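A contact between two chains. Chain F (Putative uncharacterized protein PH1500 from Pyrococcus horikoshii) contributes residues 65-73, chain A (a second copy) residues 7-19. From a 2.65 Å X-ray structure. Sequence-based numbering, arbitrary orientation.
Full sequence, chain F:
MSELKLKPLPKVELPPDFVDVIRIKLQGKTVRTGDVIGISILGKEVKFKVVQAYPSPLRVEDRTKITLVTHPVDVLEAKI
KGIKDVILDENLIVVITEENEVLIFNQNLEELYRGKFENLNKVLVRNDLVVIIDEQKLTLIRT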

# COMPACT_ATOMS: atom_id res chain seq x y z
N LYS F 65 42.98 -16.26 -23.49
CA LYS F 65 41.71 -16.81 -23.94
C LYS F 65 40.54 -15.92 -23.53
O LYS F 65 40.39 -15.58 -22.36
CB LYS F 65 41.50 -18.22 -23.40
CG LYS F 65 40.17 -18.85 -23.80
CD LYS F 65 40.01 -20.24 -23.22
CE LYS F 65 38.69 -20.87 -23.63
NZ LYS F 65 38.41 -22.12 -22.87
N ILE F 66 39.71 -15.53 -24.50
CA ILE F 66 38.61 -14.62 -24.24
C ILE F 66 37.23 -15.23 -24.52
O ILE F 66 37.00 -15.80 -25.58
CB ILE F 66 38.77 -13.33 -25.05
CG1 ILE F 66 40.13 -12.69 -24.74
CG2 ILE F 66 37.63 -12.37 -24.77
CD1 ILE F 66 40.43 -11.47 -25.57
N THR F 67 36.33 -15.11 -23.55
CA THR F 67 34.95 -15.60 -23.70
C THR F 67 33.94 -14.52 -23.31
O THR F 67 34.24 -13.64 -22.50
CB THR F 67 34.69 -16.86 -22.86
OG1 THR F 67 34.89 -16.57 -21.47
CG2 THR F 67 35.63 -17.99 -23.28
N LEU F 68 32.75 -14.60 -23.88
CA LEU F 68 31.68 -13.64 -23.57
C LEU F 68 30.69 -14.18 -22.53
O LEU F 68 30.24 -15.32 -22.62
CB LEU F 68 30.92 -13.25 -24.84
CG LEU F 68 31.69 -12.40 -25.85
CD1 LEU F 68 30.81 -12.03 -27.03
CD2 LEU F 68 32.23 -11.15 -25.17
N VAL F 69 30.37 -13.33 -21.56
CA VAL F 69 29.36 -13.65 -20.56
C VAL F 69 28.03 -13.06 -21.03
O VAL F 69 28.00 -11.94 -21.52
CB VAL F 69 29.75 -13.07 -19.18
CG1 VAL F 69 28.56 -13.11 -18.22
CG2 VAL F 69 30.92 -13.84 -18.60
N THR F 70 26.95 -13.82 -20.90
CA THR F 70 25.68 -13.40 -21.50
C THR F 70 24.52 -13.15 -20.53
O THR F 70 23.43 -12.76 -20.95
CB THR F 70 25.21 -14.41 -22.57
OG1 THR F 70 25.06 -15.71 -21.98
CG2 THR F 70 26.22 -14.50 -23.70
N HIS F 71 24.73 -13.36 -19.23
CA HIS F 71 23.64 -13.18 -18.27
C HIS F 71 23.32 -11.70 -18.01
O HIS F 71 24.22 -10.90 -17.74
CB HIS F 71 23.89 -13.94 -16.96
CG HIS F 71 25.16 -13.56 -16.25
ND1 HIS F 71 25.51 -12.25 -15.99
CD2 HIS F 71 26.15 -14.32 -15.73
CE1 HIS F 71 26.66 -12.22 -15.35
NE2 HIS F 71 27.07 -13.47 -15.17
N PRO F 72 22.03 -11.33 -18.11
CA PRO F 72 21.55 -9.97 -17.88
C PRO F 72 21.45 -9.67 -16.40
O PRO F 72 20.39 -9.25 -15.91
CB PRO F 72 20.15 -9.99 -18.49
CG PRO F 72 19.70 -11.39 -18.31
CD PRO F 72 20.93 -12.24 -18.48
N VAL F 73 22.54 -9.88 -15.68
CA VAL F 73 22.54 -9.83 -14.23
C VAL F 73 23.94 -9.51 -13.74
O VAL F 73 24.93 -9.96 -14.34
CB VAL F 73 22.03 -11.17 -13.66
CG1 VAL F 73 22.95 -11.71 -12.58
CG2 VAL F 73 20.60 -11.03 -13.14
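Chain A (7-19) KPLPKVELPPDFV

Chain A runs antiparallel to chain F, in a mostly extended but irregular conformation. F:Thr67 lies opposite A:Pro15, F:Leu68 opposite A:Leu14, F:Val69 opposite A:Glu13 and F:His71 opposite A:Lys11, with CA atoms 5.0 to 5.1 Å apart. The two backbones form a single beta bridge. F:Leu68 N donates to A:Leu14 O at 2.8 Å, and A:Leu14 N donates to F:Leu68 O at 2.9 Å. Both bonds are nearly straight. F:Leu68 O also receives a CA-H...O contact from A:Glu13 CA at 3.3 Å.

Beyond the bridge a side chain takes over the pairing. F:Thr70 points its CB toward chain A. With chi1 in p, its OG1 donates to A:Val12 O at 2.7 Å. The hydroxyl is thus held by a backbone carbonyl, while the methyl packs on leucine: F:Thr70 CG2 is 3.7 Å from A:Leu14 CD1. F:Thr70 OG1 also lies 3.8 Å from A:Pro8 CG, at the end of the chain A strand.

A:Leu14 is m, t (chi1 -59°, chi2 174°). F:Leu68 has the same rotamer, m, t, and its CB also points sideways. Its CD1 lies 4.2 Å from A:Pro16 CA and 4.4 Å from A:Phe18 CE1, meeting the phenylalanine at the ring edge. A type I turn from A:Pro15 to A:Phe18 places these partners here. It is closed by A:Phe18 N to A:Pro15 O at 3.3 Å. A:Phe18 has chi1 in p and its CB points toward chain F. The A:Pro16 ring, C-gamma endo, comes close to the F backbone, with A:Pro16 CG 3.2 Å from F:Ile66 O.

A:Lys11 is m, m, t, m. Its CB starts sideways and its end leads away from chain F. The second m bends the chain, and the amine turns back to its own backbone: A:Lys11 NZ donates to A:Pro8 O at 3.2 Å and to A:Leu9 O at 3.1 Å. The aliphatic part is left to pack on chain F. A:Lys11 CB is 3.9 Å from F:His71 CB, and A:Lys11 CG is 3.8 Å from F:Pro72 CD.

A:Glu13 is exposed and extended at chi2 (m, t). Its OE1 is 3.7 Å from F:Thr67 OG1, and its CG is 4.5 Å from F:Val69 CG2. F:Thr67 is p, as is F:Thr70, but its CB points sideways. F:Val69, in t, points its CB away. F:Lys65 is fully extended, all t, and makes no contact with this stretch.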

# COMPACT_ATOMS: atom_id res chain seq x y z
N LYS A 7 19.76 -13.25 -28.48
CA LYS A 7 20.26 -13.66 -27.17
C LYS A 7 20.03 -15.15 -26.95
O LYS A 7 19.01 -15.70 -27.38
CB LYS A 7 19.60 -12.85 -26.05
CG LYS A 7 18.15 -13.19 -25.76
CD LYS A 7 17.58 -12.34 -24.64
CE LYS A 7 16.09 -12.56 -24.46
NZ LYS A 7 15.76 -13.12 -23.12
N PRO A 8 20.99 -15.83 -26.29
CA PRO A 8 20.86 -17.26 -26.02
C PRO A 8 19.81 -17.51 -24.93
O PRO A 8 19.65 -16.68 -24.05
CB PRO A 8 22.25 -17.64 -25.52
CG PRO A 8 22.79 -16.38 -24.93
CD PRO A 8 22.25 -15.27 -25.78
N LEU A 9 19.11 -18.64 -25.01
CA LEU A 9 18.10 -18.96 -24.00
C LEU A 9 18.74 -19.38 -22.67
O LEU A 9 18.40 -18.82 -21.63
CB LEU A 9 17.10 -20.01 -24.51
CG LEU A 9 16.24 -19.63 -25.71
CD1 LEU A 9 15.17 -20.69 -25.96
CD2 LEU A 9 15.61 -18.27 -25.51
N PRO A 10 19.66 -20.36 -22.68
CA PRO A 10 20.41 -20.52 -21.44
C PRO A 10 21.54 -19.49 -21.40
O PRO A 10 22.27 -19.35 -22.37
CB PRO A 10 20.96 -21.94 -21.54
CG PRO A 10 21.12 -22.17 -22.99
CD PRO A 10 20.02 -21.40 -23.67
N LYS A 11 21.68 -18.79 -20.28
CA LYS A 11 22.69 -17.74 -20.18
C LYS A 11 24.07 -18.36 -19.95
O LYS A 11 24.64 -18.25 -18.87
CB LYS A 11 22.33 -16.75 -19.08
CG LYS A 11 21.06 -15.95 -19.36
CD LYS A 11 21.05 -15.44 -20.80
CE LYS A 11 19.73 -14.78 -21.15
NZ LYS A 11 18.60 -15.75 -21.19
N VAL A 12 24.57 -19.01 -20.99
CA VAL A 12 25.84 -19.71 -20.96
C VAL A 12 26.94 -18.84 -21.58
O VAL A 12 26.64 -17.87 -22.28
CB VAL A 12 25.72 -21.06 -21.70
CG1 VAL A 12 25.54 -20.84 -23.20
CG2 VAL A 12 26.92 -21.97 -21.42
N GLU A 13 28.20 -19.17 -21.31
CA GLU A 13 29.32 -18.43 -21.87
C GLU A 13 29.57 -18.80 -23.33
O GLU A 13 29.56 -19.97 -23.70
CB GLU A 13 30.59 -18.68 -21.05
CG GLU A 13 30.49 -18.18 -19.62
CD GLU A 13 31.75 -18.45 -18.83
OE1 GLU A 13 32.77 -18.84 -19.45
OE2 GLU A 13 31.73 -18.27 -17.59
N LEU A 14 29.80 -17.78 -24.16
CA LEU A 14 29.98 -17.99 -25.59
C LEU A 14 31.39 -17.63 -26.06
O LEU A 14 32.01 -16.71 -25.53
CB LEU A 14 28.97 -17.14 -26.38
CG LEU A 14 27.49 -17.37 -26.11
CD1 LEU A 14 26.66 -16.35 -26.87
CD2 LEU A 14 27.09 -18.78 -26.49
N PRO A 15 31.90 -18.37 -27.06
CA PRO A 15 33.12 -17.94 -27.74
C PRO A 15 32.81 -16.67 -28.53
O PRO A 15 31.69 -16.52 -29.01
CB PRO A 15 33.41 -19.10 -28.70
CG PRO A 15 32.08 -19.73 -28.93
CD PRO A 15 31.35 -19.61 -27.62
N PRO A 16 33.78 -15.74 -28.62
CA PRO A 16 33.52 -14.43 -29.22
C PRO A 16 33.20 -14.47 -30.72
O PRO A 16 32.64 -13.51 -31.24
CB PRO A 16 34.81 -13.64 -28.96
CG PRO A 16 35.76 -14.59 -28.27
CD PRO A 16 35.20 -15.97 -28.36
N ASP A 17 33.55 -15.56 -31.39
CA ASP A 17 33.33 -15.69 -32.83
C ASP A 17 32.12 -16.55 -33.21
O ASP A 17 32.01 -16.99 -34.36
CB ASP A 17 34.60 -16.21 -33.52
CG ASP A 17 35.05 -17.55 -32.96
OD1 ASP A 17 34.75 -17.84 -31.79
OD2 ASP A 17 35.72 -18.30 -33.70
N PHE A 18 31.23 -16.81 -32.25
CA PHE A 18 30.05 -17.64 -32.48
C PHE A 18 29.13 -17.07 -33.58
O PHE A 18 28.42 -17.82 -34.27
CB PHE A 18 29.25 -17.83 -31.18
CG PHE A 18 28.45 -16.62 -30.78
CD1 PHE A 18 29.06 -15.54 -30.16
CD2 PHE A 18 27.08 -16.57 -31.01
CE1 PHE A 18 28.32 -14.43 -29.79
CE2 PHE A 18 26.34 -15.47 -30.64
CZ PHE A 18 26.95 -14.39 -30.03
N VAL A 19 29.15 -15.75 -33.70
CA VAL A 19 28.33 -15.04 -34.67
C VAL A 19 28.57 -15.54 -36.10
O VAL A 19 27.64 -15.62 -36.90
CB VAL A 19 28.56 -13.50 -34.56
CG1 VAL A 19 30.04 -13.18 -34.51
CG2 VAL A 19 27.87 -12.76 -35.69